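Local coordinates for proton-dependent oligopeptide transporter family protein (Xanthomonas campestris, PDB 6EI3), which probably couples the inward movement of protons to the uptake of small peptides across the bacterial membrane, as in other POT family members, at residues A[344-348]-A[349-353]; A[353-357]-A[358-362]; A[148-151]-A[152-156]; A[136-139]-A[140-144]; A[300-303]-A[304-308]. All blocks are in the same frame, centred on the assembly; numbering follows the deposited sequence.

Interaction 1 (A[344-348]-A[349-353]); sequences PFNNL and VLYPL. With 78M ((2S)-2,3-dihydroxypropyl(7Z)-pentadec-7-enoate), chain N.
N346 lies across Y351 one turn on, its CB sitting over one face of the phenol ring, 3.8 Å from the ring centroid and 24° off the normal: a CH-pi contact. The amide does not stack on that ring; its plane is turned 65° from it, and ND2 donates to Y351 OH at 3.2 Å. Y351 has CG anti to its carbonyl carbon (chi1 -55°), which swings the ring back along the helix to the asparagine. N347 runs beside the same ring, pointing the same way, with OD1 3.7 Å from CE2 of Y351.

On another side of the helix the F345 ring slants against the next turn. Its CE1 touches V349 CG1 at 3.8 Å, and CE2 rests near CB of L350. Beneath, F345 O accepts from both V349 N and L350 N, which arrive from opposite faces of its carbonyl plane, and Y351 N bonds to N346 O at 2.8 Å. This is a wider, pi-type turn. P352, with no N-H to give, packs its ring carbons against N347 O. The lipid 78M lies along P344 and L348, its C8 3.7 Å from P344 CG.

F408 and V411 of helix 400-424 also touch N346, and R366 is the cation-pi partner of the Y351 ring. The bond to the phenol oxygen gives the buried amide a polar partner and, with the CH-pi contact, would restrain the N346 amide.

Interaction 2 (A[353-357]-A[358-362]); sequences LLRRL and GWEPT
R355 O takes two partners where helix 334-357 gives way to the loop: G358 N, in a weak bond of 3.4 Å, and a water that donates to it at 2.8 Å. The same water donates to E360 OE1, also at 2.8 Å, so it bridges the helical backbone and the loop beyond. W359 N closes a second, weak bond back to L354 O. With G358 at a positive phi of 104°, these two weak bonds make a Schellman motif.

The side chains fold over this turn in two groups. R355 runs extended from CG to NE and crosses the P361 ring at about a right angle, its CG 3.5 Å from P361 CD. E360, bent at chi2 (67°), brings its carboxylate close to the guanidinium, the two planes only 15° apart, yet the salt bridge from R355 NE to E360 OE2 is long at 3.9 Å. Farther along, L354 and W359 lie side by side, pointing the same way: L354 CG meets W359 CE3 at 3.8 Å, while CD2 of L354 also reaches P361 CB.

This surface turn carries the chain from helix 334-357 into helix 363-389. T362 OG1, at the N-cap of the second helix, bonds to R365 N, the backbone oxygens of E360 and P361 take the side chains of R365 and R366, and the W359 ring lies against R365 and a bound 78M lipid.

Interaction 3 (A[148-151]-A[152-156]); sequences INFG and SLFAS
F150 and F154, one turn apart, share a carbonyl as well as a ring contact. F150 O accepts F154 N at 2.9 Å in a nearly straight bond (169°), and it also lies 3.0 Å above the F154 ring plane, toward the rim. With CG of F154 anti to its carbonyl carbon, a chi1 of -57° places the ring over the oxygen. The ring planes are 36° apart, an oblique pairing that meets where F150 CD1 comes within 3.6 Å of F154 CZ.

The rest of the backbone is fully paired from one segment to the next: S152 N gives to I148 O, L153 N to N149 O and A155 N to G151 O. The polar side chains find partners beyond this turn. N149 gives ND2 to Y145 O, one turn back, and its OD1 takes Q514 NE2 at the chain's C-terminal end, which reads as a cleavage-tag remnant; S156 OG bonds with N23 ND2.

Helix 4-22 packs on I148, S152 and F154, and a 78M lipid lies on L153. Helix 334-357 touches N149, F150 and S152, consistent with a place for this unbroken alpha-helical run between the two halves of the major facilitator superfamily fold.

Interaction 4 (A[136-139]-A[140-144]); sequences RAKV and VFDAF
K138 and D142 face each other one turn apart near the start of helix 137-165, and they form the looser side of this contact. The lysine leaves the backbone with CG anti to its N, then bends at chi2 (88°) and again at chi4, which curls NZ back to D142 OD1 at 3.1 Å. That salt bridge doubles as a weak hydrogen bond. R136, just before, is exposed and poorly ordered, and V139 lies on the surface beside it.

The opposite character belongs to A137, V140 and F141. F141 N bonds to A137 O at 2.9 Å, with the donor in the carbonyl plane, and the phenyl leans back over that turn until its CD2 is 3.4 Å from the same oxygen. The ring touches the alanine more lightly, F141 CE2 to A137 CB at 4.4 Å. V140 sets its CB 3.6 Å from A137 O. Ordinary helical bonds, D142 N to K138 O and A143 N to V139 O, carry the backbone on.

On the packed side F141 fits against A122, M125 and V126 of helix 121-127 and meets the ring of Y512, while D142 is touched by L511. Y512 and L511 lie close to the C-terminal end, in what is probably a cleavage-tag remnant. V140 touches M125, F129 and I4, so that helix 4-22 and helix 121-127 both border this early turn of helix 137-165.

Interaction 5 (A[300-303]-A[304-308]); sequences TPFF and SLFDQ
F306 reaches back to the turn before it, and its atoms can be taken in order. CB lies 3.3 Å from F302 O and also over the face of the F302 ring, 4.0 Å from the centroid, a CH-pi contact. CG comes next, 3.8 Å from F302 CZ, and CD1 keeps the same distance from that atom. On the other flank CD2 approaches F303 CD1 at 4.3 Å. Farther out the ring leads away from the segment, toward K309, with which it makes a cation-pi contact, and E410 of helix 400-424. Its chi1 of -177° sets it alongside F302, both side chains pointing the same way; the ring planes of F302 and F306 are 19° apart but slid sidelong, so they barely overlap.

Beneath the rings the helix is bonded normally from S304 on, F306 N to F302 O being short at 2.8 Å. Before that, P301 has no N-H and F302 N finds no bond to the preceding turn, which kinks the helix. L305 packs CD1 3.2 Å from P301 O. Q308 folds its amide back to the chain, NE2 donating to S304 O at 2.8 Å from above the carbonyl plane.

Other polar tips leave for neighbours: S304 OG to G444 O and D307 OD2 to N445 ND2, both on helix 430-456. F303 meets W437 edge-to-face. A 78M lipid touches T300 and P301. It is a proline-kinked helix packed among helices 363-389, 400-424, 430-456 and 471-495, consistent with the second half of the major facilitator fold.

How the interactions relate
From the N terminus the order is interaction 4, then 3, 5, 1 and 2. Every one is a local contact; none nests in or crosses another. Interactions 4 and 3 lie on helix 137-165, the first at its start and the second at its middle, with centres 18 Å apart. Interaction 5 sits near the end of helix 281-306, closest to the chain's centre. Interaction 1 lies on helix 334-357, and interaction 2 runs from its end into the loop; they share L353 and touch where Y351 CB meets P361 CG at 3.8 Å. Only interaction 2 rounds a turn, linking helix 334-357 to helix 363-389. Helix 334-357 also packs on the residues of interaction 3, bringing earlier and later parts of the chain together.

Interaction 1 (A[344-348]-A[349-353])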
# COMPACT_ATOMS: atom_id res chain seq x y z
N PRO A 344 1.12 -21.05 3.19
CA PRO A 344 0.71 -22.44 3.45
C PRO A 344 1.04 -22.92 4.86
O PRO A 344 0.34 -23.80 5.35
CB PRO A 344 1.42 -23.24 2.37
CG PRO A 344 2.63 -22.46 2.07
CD PRO A 344 2.21 -21.02 2.20
N PHE A 345 2.07 -22.36 5.54
CA PHE A 345 2.32 -22.78 6.92
C PHE A 345 1.11 -22.40 7.79
O PHE A 345 0.61 -23.25 8.53
CB PHE A 345 3.62 -22.20 7.50
CG PHE A 345 3.78 -22.47 8.98
CD1 PHE A 345 4.23 -23.70 9.44
CD2 PHE A 345 3.51 -21.48 9.92
CE1 PHE A 345 4.38 -23.95 10.81
CE2 PHE A 345 3.66 -21.72 11.29
CZ PHE A 345 4.10 -22.96 11.72
N ASN A 346 0.63 -21.15 7.70
CA ASN A 346 -0.53 -20.71 8.48
C ASN A 346 -1.81 -21.47 8.06
O ASN A 346 -2.52 -21.97 8.92
CB ASN A 346 -0.71 -19.18 8.40
CG ASN A 346 0.35 -18.37 9.12
OD1 ASN A 346 1.43 -18.85 9.47
ND2 ASN A 346 0.06 -17.10 9.38
N ASN A 347 -2.04 -21.63 6.74
CA ASN A 347 -3.22 -22.33 6.20
C ASN A 347 -3.27 -23.83 6.47
O ASN A 347 -4.36 -24.34 6.73
CB ASN A 347 -3.35 -22.07 4.69
CG ASN A 347 -3.87 -20.69 4.35
OD1 ASN A 347 -4.27 -19.90 5.21
ND2 ASN A 347 -3.92 -20.39 3.06
N LEU A 348 -2.14 -24.53 6.38
CA LEU A 348 -2.05 -25.99 6.52
C LEU A 348 -1.58 -26.47 7.90
O LEU A 348 -1.84 -27.62 8.25
CB LEU A 348 -1.12 -26.56 5.43
CG LEU A 348 -1.70 -26.85 4.04
CD1 LEU A 348 -2.14 -25.59 3.31
CD2 LEU A 348 -0.68 -27.58 3.17
N VAL A 349 -0.87 -25.62 8.67
CA VAL A 349 -0.34 -26.04 9.98
C VAL A 349 -0.88 -25.21 11.16
O VAL A 349 -1.51 -25.79 12.04
CB VAL A 349 1.23 -26.10 9.99
CG1 VAL A 349 1.76 -26.64 11.32
CG2 VAL A 349 1.78 -26.93 8.83
N LEU A 350 -0.59 -23.89 11.20
CA LEU A 350 -0.94 -23.01 12.32
C LEU A 350 -2.45 -22.83 12.57
O LEU A 350 -2.86 -23.00 13.72
CB LEU A 350 -0.25 -21.64 12.21
CG LEU A 350 -0.38 -20.70 13.42
CD1 LEU A 350 0.17 -21.33 14.69
CD2 LEU A 350 0.29 -19.39 13.14
N TYR A 351 -3.25 -22.44 11.55
CA TYR A 351 -4.70 -22.24 11.73
C TYR A 351 -5.38 -23.56 12.09
O TYR A 351 -6.00 -23.59 13.16
CB TYR A 351 -5.38 -21.50 10.56
CG TYR A 351 -4.77 -20.16 10.20
CD1 TYR A 351 -4.15 -19.37 11.17
CD2 TYR A 351 -4.86 -19.66 8.90
CE1 TYR A 351 -3.56 -18.16 10.84
CE2 TYR A 351 -4.29 -18.42 8.57
CZ TYR A 351 -3.65 -17.67 9.54
OH TYR A 351 -3.09 -16.47 9.22
N PRO A 352 -5.16 -24.68 11.34
CA PRO A 352 -5.77 -25.96 11.76
C PRO A 352 -5.38 -26.39 13.17
O PRO A 352 -6.25 -26.86 13.89
CB PRO A 352 -5.28 -26.94 10.69
CG PRO A 352 -5.11 -26.10 9.49
CD PRO A 352 -4.47 -24.86 10.05
N LEU A 353 -4.12 -26.16 13.60
CA LEU A 353 -3.65 -26.46 14.97
C LEU A 353 -4.50 -25.70 15.97
O LEU A 353 -5.20 -26.32 16.77
CB LEU A 353 -2.16 -26.11 15.15
CG LEU A 353 -1.56 -26.28 16.57
CD1 LEU A 353 -1.53 -27.76 17.03
CD2 LEU A 353 -0.16 -25.69 16.64
O21 78M N . 7.37 -26.25 2.26
C20 78M N . 6.68 -27.48 2.42
C18 78M N . 6.83 -28.35 1.19
O19 78M N . 6.25 -27.72 0.05
C17 78M N . 6.27 -29.75 1.37
O2 78M N . 4.83 -29.60 1.45
C1 78M N . 4.08 -30.26 0.55
O1 78M N . 4.51 -30.97 -0.31
C2 78M N . 2.61 -30.00 0.79
C3 78M N . 2.09 -28.76 0.07
C4 78M N . 2.41 -27.46 0.81
C5 78M N . 1.96 -26.18 0.10
C6 78M N . 2.85 -25.73 -1.07
C7 78M N . 4.20 -25.22 -0.68
C8 78M N . 4.59 -23.96 -0.67
C9 78M N . 5.94 -23.45 -0.29
C10 78M N . 6.54 -22.59 -1.40
C11 78M N . 7.99 -22.20 -1.17
C12 78M N . 8.59 -21.35 -2.29
C13 78M N . 10.10 -21.13 -2.20
C15 78M N . 12.42 -22.14 -2.43
C14 78M N . 10.94 -22.31 -2.68

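Interaction 2 (A[353-357]-A[358-362])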
# COMPACT_ATOMS: atom_id res chain seq x y z
N LEU A 353 -4.12 -26.16 13.60
CA LEU A 353 -3.65 -26.46 14.97
C LEU A 353 -4.50 -25.70 15.97
O LEU A 353 -5.20 -26.32 16.77
CB LEU A 353 -2.16 -26.11 15.15
CG LEU A 353 -1.56 -26.28 16.57
CD1 LEU A 353 -1.53 -27.76 17.03
CD2 LEU A 353 -0.16 -25.69 16.64
N LEU A 354 -4.49 -24.35 15.87
CA LEU A 354 -5.21 -23.38 16.69
C LEU A 354 -6.70 -23.73 16.83
O LEU A 354 -7.22 -23.68 17.94
CB LEU A 354 -5.03 -21.95 16.11
CG LEU A 354 -3.99 -21.00 16.75
CD1 LEU A 354 -2.73 -21.73 17.22
CD2 LEU A 354 -3.62 -19.88 15.79
N ARG A 355 -7.36 -24.14 15.71
CA ARG A 355 -8.76 -24.57 15.65
C ARG A 355 -8.99 -25.82 16.49
O ARG A 355 -9.97 -25.87 17.24
CB ARG A 355 -9.19 -24.85 14.19
CG ARG A 355 -9.48 -23.60 13.39
CD ARG A 355 -9.57 -23.89 11.91
NE ARG A 355 -9.44 -22.67 11.12
CZ ARG A 355 -9.02 -22.63 9.86
NH1 ARG A 355 -8.66 -23.75 9.24
NH2 ARG A 355 -8.93 -21.47 9.22
N ARG A 356 -8.09 -26.82 16.38
CA ARG A 356 -8.14 -28.08 17.14
C ARG A 356 -7.90 -27.84 18.62
O ARG A 356 -8.45 -28.56 19.45
CB ARG A 356 -7.11 -29.10 16.62
CG ARG A 356 -7.41 -29.65 15.23
CD ARG A 356 -6.57 -30.88 14.89
NE ARG A 356 -5.14 -30.67 15.12
CZ ARG A 356 -4.30 -30.15 14.23
NH1 ARG A 356 -4.73 -29.78 13.03
NH2 ARG A 356 -3.02 -29.99 14.54
N LEU A 357 -7.05 -26.84 18.95
CA LEU A 357 -6.67 -26.46 20.31
C LEU A 357 -7.72 -25.61 21.05
O LEU A 357 -7.62 -25.45 22.27
CB LEU A 357 -5.29 -25.76 20.30
CG LEU A 357 -4.12 -26.50 20.98
CD1 LEU A 357 -3.78 -27.81 20.26
CD2 LEU A 357 -2.89 -25.61 21.03
N GLY A 358 -8.72 -25.11 20.32
CA GLY A 358 -9.80 -24.33 20.92
C GLY A 358 -9.75 -22.83 20.72
O GLY A 358 -10.74 -22.15 21.02
N TRP A 359 -8.62 -22.27 20.23
CA TRP A 359 -8.50 -20.83 19.98
C TRP A 359 -8.75 -20.61 18.50
O TRP A 359 -7.87 -20.84 17.66
CB TRP A 359 -7.12 -20.30 20.43
CG TRP A 359 -7.03 -18.80 20.54
CD1 TRP A 359 -7.35 -18.04 21.62
CD2 TRP A 359 -6.45 -17.90 19.57
NE1 TRP A 359 -7.05 -16.71 21.37
CE2 TRP A 359 -6.49 -16.60 20.13
CE3 TRP A 359 -5.91 -18.07 18.28
CZ2 TRP A 359 -6.03 -15.48 19.43
CZ3 TRP A 359 -5.43 -16.96 17.60
CH2 TRP A 359 -5.52 -15.68 18.17
N GLU A 360 -10.00 -20.22 18.16
CA GLU A 360 -10.39 -20.00 16.76
C GLU A 360 -9.60 -18.84 16.15
O GLU A 360 -9.68 -17.72 16.66
CB GLU A 360 -11.91 -19.75 16.64
CG GLU A 360 -12.44 -19.81 15.21
CD GLU A 360 -12.41 -21.17 14.52
OE1 GLU A 360 -12.54 -22.21 15.21
OE2 GLU A 360 -12.28 -21.19 13.27
N PRO A 361 -8.82 -19.07 15.06
CA PRO A 361 -8.08 -17.97 14.45
C PRO A 361 -8.97 -17.16 13.51
O PRO A 361 -8.84 -17.26 12.29
CB PRO A 361 -6.92 -18.68 13.73
CG PRO A 361 -7.44 -20.05 13.42
CD PRO A 361 -8.62 -20.34 14.32
N THR A 362 -9.90 -16.37 14.10
CA THR A 362 -10.87 -15.54 13.37
C THR A 362 -10.13 -14.46 12.60
O THR A 362 -8.99 -14.13 12.93
CB THR A 362 -11.91 -14.88 14.31
OG1 THR A 362 -11.25 -13.93 15.14
CG2 THR A 362 -12.72 -15.90 15.14
O HOH W 1 -11.79 -23.77 17.43

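Interaction 3 (A[148-151]-A[152-156])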
# COMPACT_ATOMS: atom_id res chain seq x y z
N ILE A 148 3.67 -12.47 -8.72
CA ILE A 148 4.04 -11.33 -7.87
C ILE A 148 5.20 -11.71 -6.96
O ILE A 148 6.20 -10.99 -6.93
CB ILE A 148 2.81 -10.78 -7.09
CG1 ILE A 148 1.76 -10.19 -8.07
CG2 ILE A 148 3.26 -9.72 -6.05
CD1 ILE A 148 0.35 -9.98 -7.49
N ASN A 149 5.11 -12.86 -6.27
CA ASN A 149 6.14 -13.26 -5.32
C ASN A 149 7.45 -13.67 -5.97
O ASN A 149 8.49 -13.22 -5.50
CB ASN A 149 5.63 -14.32 -4.36
CG ASN A 149 4.66 -13.70 -3.38
OD1 ASN A 149 5.03 -12.93 -2.49
ND2 ASN A 149 3.38 -13.91 -3.58
N PHE A 150 7.42 -14.49 -7.04
CA PHE A 150 8.66 -14.85 -7.72
C PHE A 150 9.29 -13.65 -8.43
O PHE A 150 10.50 -13.49 -8.36
CB PHE A 150 8.49 -16.06 -8.65
CG PHE A 150 8.57 -17.37 -7.90
CD1 PHE A 150 9.77 -17.81 -7.36
CD2 PHE A 150 7.43 -18.14 -7.70
CE1 PHE A 150 9.84 -19.01 -6.65
CE2 PHE A 150 7.51 -19.35 -7.01
CZ PHE A 150 8.70 -19.77 -6.47
N GLY A 151 8.47 -12.77 -9.01
CA GLY A 151 8.93 -11.54 -9.65
C GLY A 151 9.59 -10.58 -8.68
O GLY A 151 10.64 -10.02 -8.97
N SER A 152 8.98 -10.40 -7.48
CA SER A 152 9.50 -9.56 -6.41
C SER A 152 10.80 -10.17 -5.85
O SER A 152 11.76 -9.45 -5.59
CB SER A 152 8.46 -9.41 -5.30
OG SER A 152 9.02 -8.80 -4.15
N LEU A 153 10.82 -11.49 -5.63
CA LEU A 153 12.00 -12.19 -5.12
C LEU A 153 13.19 -12.03 -6.06
O LEU A 153 14.28 -11.65 -5.62
CB LEU A 153 11.68 -13.68 -4.88
CG LEU A 153 12.56 -14.43 -3.84
CD1 LEU A 153 11.85 -15.70 -3.37
CD2 LEU A 153 13.86 -14.87 -4.43
N PHE A 154 12.99 -12.34 -7.36
CA PHE A 154 14.06 -12.25 -8.36
C PHE A 154 14.52 -10.82 -8.59
O PHE A 154 15.72 -10.58 -8.68
CB PHE A 154 13.65 -12.92 -9.70
CG PHE A 154 13.24 -14.37 -9.64
CD1 PHE A 154 13.83 -15.25 -8.73
CD2 PHE A 154 12.30 -14.88 -10.53
CE1 PHE A 154 13.44 -16.59 -8.66
CE2 PHE A 154 11.92 -16.23 -10.48
CZ PHE A 154 12.49 -17.07 -9.55
N ALA A 155 13.56 -9.86 -8.64
CA ALA A 155 13.87 -8.43 -8.80
C ALA A 155 14.75 -7.95 -7.64
O ALA A 155 15.70 -7.21 -7.87
CB ALA A 155 12.60 -7.61 -8.86
N SER A 156 14.44 -8.38 -6.40
CA SER A 156 15.19 -8.00 -5.20
C SER A 156 16.58 -8.62 -5.16
O SER A 156 17.47 -8.06 -4.56
CB SER A 156 14.44 -8.41 -3.95
OG SER A 156 13.28 -7.61 -3.80

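Interaction 4 (A[136-139]-A[140-144])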
# COMPACT_ATOMS: atom_id res chain seq x y z
N ARG A 136 -13.61 -19.55 -12.99
CA ARG A 136 -12.37 -20.01 -13.63
C ARG A 136 -11.23 -18.95 -13.54
O ARG A 136 -10.06 -19.31 -13.68
CB ARG A 136 -12.64 -20.42 -15.08
CG ARG A 136 -11.66 -21.42 -15.65
CD ARG A 136 -12.33 -22.40 -16.60
NE ARG A 136 -13.09 -23.43 -15.89
CZ ARG A 136 -12.57 -24.57 -15.42
NH1 ARG A 136 -11.28 -24.84 -15.58
NH2 ARG A 136 -13.34 -25.45 -14.79
N ALA A 137 -11.58 -17.69 -13.23
CA ALA A 137 -10.60 -16.61 -13.04
C ALA A 137 -9.73 -16.86 -11.80
O ALA A 137 -8.64 -16.32 -11.72
CB ALA A 137 -11.28 -15.26 -12.96
N LYS A 138 -10.21 -17.71 -10.85
CA LYS A 138 -9.53 -18.12 -9.61
C LYS A 138 -8.13 -18.68 -9.91
O LYS A 138 -7.18 -18.37 -9.19
CB LYS A 138 -10.38 -19.19 -8.86
CG LYS A 138 -9.82 -19.67 -7.52
CD LYS A 138 -10.25 -18.80 -6.33
CE LYS A 138 -9.59 -19.19 -5.03
NZ LYS A 138 -8.16 -18.78 -4.98
N VAL A 139 -8.01 -19.51 -10.96
CA VAL A 139 -6.78 -20.14 -11.45
C VAL A 139 -5.78 -19.04 -11.88
O VAL A 139 -4.58 -19.15 -11.62
CB VAL A 139 -7.12 -21.12 -12.62
CG1 VAL A 139 -5.86 -21.58 -13.36
CG2 VAL A 139 -7.94 -22.31 -12.12
N VAL A 140 -6.27 -17.99 -12.55
CA VAL A 140 -5.42 -16.87 -12.98
C VAL A 140 -5.01 -16.02 -11.76
O VAL A 140 -3.85 -15.59 -11.70
CB VAL A 140 -6.02 -16.04 -14.15
CG1 VAL A 140 -5.03 -14.96 -14.63
CG2 VAL A 140 -6.42 -16.96 -15.31
N PHE A 141 -5.91 -15.85 -10.76
CA PHE A 141 -5.58 -15.11 -9.54
C PHE A 141 -4.49 -15.87 -8.76
O PHE A 141 -3.56 -15.24 -8.24
CB PHE A 141 -6.82 -14.86 -8.67
CG PHE A 141 -7.63 -13.65 -9.04
CD1 PHE A 141 -7.11 -12.37 -8.87
CD2 PHE A 141 -8.92 -13.78 -9.51
CE1 PHE A 141 -7.87 -11.24 -9.18
CE2 PHE A 141 -9.69 -12.65 -9.82
CZ PHE A 141 -9.16 -11.39 -9.67
N ASP A 142 -4.56 -17.21 -8.76
CA ASP A 142 -3.54 -18.09 -8.17
C ASP A 142 -2.19 -17.91 -8.88
O ASP A 142 -1.17 -17.79 -8.21
CB ASP A 142 -3.99 -19.57 -8.20
CG ASP A 142 -5.10 -19.93 -7.23
OD1 ASP A 142 -5.43 -19.08 -6.37
OD2 ASP A 142 -5.64 -21.05 -7.33
N ALA A 143 -2.19 -17.82 -10.23
CA ALA A 143 -0.96 -17.57 -11.01
C ALA A 143 -0.39 -16.17 -10.67
O ALA A 143 0.83 -16.05 -10.49
CB ALA A 143 -1.24 -17.68 -12.50
N PHE A 144 -1.25 -15.13 -10.52
CA PHE A 144 -0.84 -13.76 -10.14
C PHE A 144 -0.09 -13.79 -8.79
O PHE A 144 0.97 -13.17 -8.67
CB PHE A 144 -2.04 -12.79 -10.08
CG PHE A 144 -2.52 -12.19 -11.39
CD1 PHE A 144 -2.23 -12.78 -12.62
CD2 PHE A 144 -3.27 -11.01 -11.40
CE1 PHE A 144 -2.66 -12.21 -13.82
CE2 PHE A 144 -3.70 -10.45 -12.60
CZ PHE A 144 -3.40 -11.06 -13.81

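Interaction 5 (A[300-303]-A[304-308])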
# COMPACT_ATOMS: atom_id res chain seq x y z
N THR A 300 -3.66 1.15 9.19
CA THR A 300 -2.65 2.05 8.56
C THR A 300 -1.25 1.99 9.25
O THR A 300 -0.28 1.95 8.51
CB THR A 300 -3.15 3.50 8.40
OG1 THR A 300 -3.43 4.07 9.69
CG2 THR A 300 -4.36 3.61 7.51
N PRO A 301 -1.10 1.87 10.61
CA PRO A 301 0.26 1.77 11.19
C PRO A 301 0.99 0.51 10.75
O PRO A 301 2.22 0.53 10.70
CB PRO A 301 -0.01 1.75 12.69
CG PRO A 301 -1.31 2.54 12.82
CD PRO A 301 -2.10 1.94 11.70
N PHE A 302 0.26 -0.57 10.38
CA PHE A 302 0.93 -1.77 9.88
C PHE A 302 1.70 -1.40 8.59
O PHE A 302 2.84 -1.83 8.41
CB PHE A 302 -0.05 -2.95 9.60
CG PHE A 302 0.64 -4.02 8.77
CD1 PHE A 302 1.53 -4.91 9.36
CD2 PHE A 302 0.49 -4.05 7.39
CE1 PHE A 302 2.23 -5.85 8.58
CE2 PHE A 302 1.19 -4.97 6.62
CZ PHE A 302 2.06 -5.86 7.22
N PHE A 303 1.08 -0.62 7.70
CA PHE A 303 1.71 -0.22 6.44
C PHE A 303 2.84 0.77 6.64
O PHE A 303 3.78 0.75 5.85
CB PHE A 303 0.68 0.27 5.42
CG PHE A 303 -0.12 -0.89 4.89
CD1 PHE A 303 0.45 -1.81 4.01
CD2 PHE A 303 -1.44 -1.07 5.28
CE1 PHE A 303 -0.28 -2.91 3.56
CE2 PHE A 303 -2.18 -2.17 4.81
CZ PHE A 303 -1.59 -3.10 3.98
N SER A 304 2.80 1.58 7.75
CA SER A 304 3.89 2.48 8.13
C SER A 304 5.12 1.65 8.38
O SER A 304 6.20 2.01 7.96
CB SER A 304 3.56 3.22 9.44
OG SER A 304 2.39 3.99 9.28
N LEU A 305 4.96 0.54 9.08
CA LEU A 305 6.04 -0.37 9.45
C LEU A 305 6.45 -1.28 8.29
O LEU A 305 7.64 -1.55 8.10
CB LEU A 305 5.59 -1.20 10.66
CG LEU A 305 5.87 -0.57 12.04
CD1 LEU A 305 4.95 0.62 12.34
CD2 LEU A 305 5.68 -1.59 13.15
N PHE A 306 5.47 -1.73 7.51
CA PHE A 306 5.73 -2.64 6.41
C PHE A 306 6.52 -2.01 5.26
O PHE A 306 7.49 -2.61 4.80
CB PHE A 306 4.39 -3.26 5.92
CG PHE A 306 4.56 -4.27 4.81
CD1 PHE A 306 5.13 -5.51 5.06
CD2 PHE A 306 4.14 -3.98 3.51
CE1 PHE A 306 5.30 -6.44 4.03
CE2 PHE A 306 4.32 -4.91 2.48
CZ PHE A 306 4.90 -6.13 2.75
N ASP A 307 6.12 -0.81 4.78
CA ASP A 307 6.76 -0.15 3.62
C ASP A 307 8.19 0.38 3.91
O ASP A 307 8.95 0.60 2.97
CB ASP A 307 5.85 0.93 3.02
CG ASP A 307 4.77 0.30 2.13
OD1 ASP A 307 5.10 -0.67 1.39
OD2 ASP A 307 3.60 0.76 2.17
N GLN A 308 8.57 0.49 5.18
CA GLN A 308 9.91 0.92 5.58
C GLN A 308 11.00 -0.16 5.39
O GLN A 308 12.17 0.13 5.56
CB GLN A 308 9.90 1.47 7.00
CG GLN A 308 9.29 2.85 7.12
CD GLN A 308 9.44 3.35 8.53
OE1 GLN A 308 10.51 3.83 8.94
NE2 GLN A 308 8.40 3.15 9.33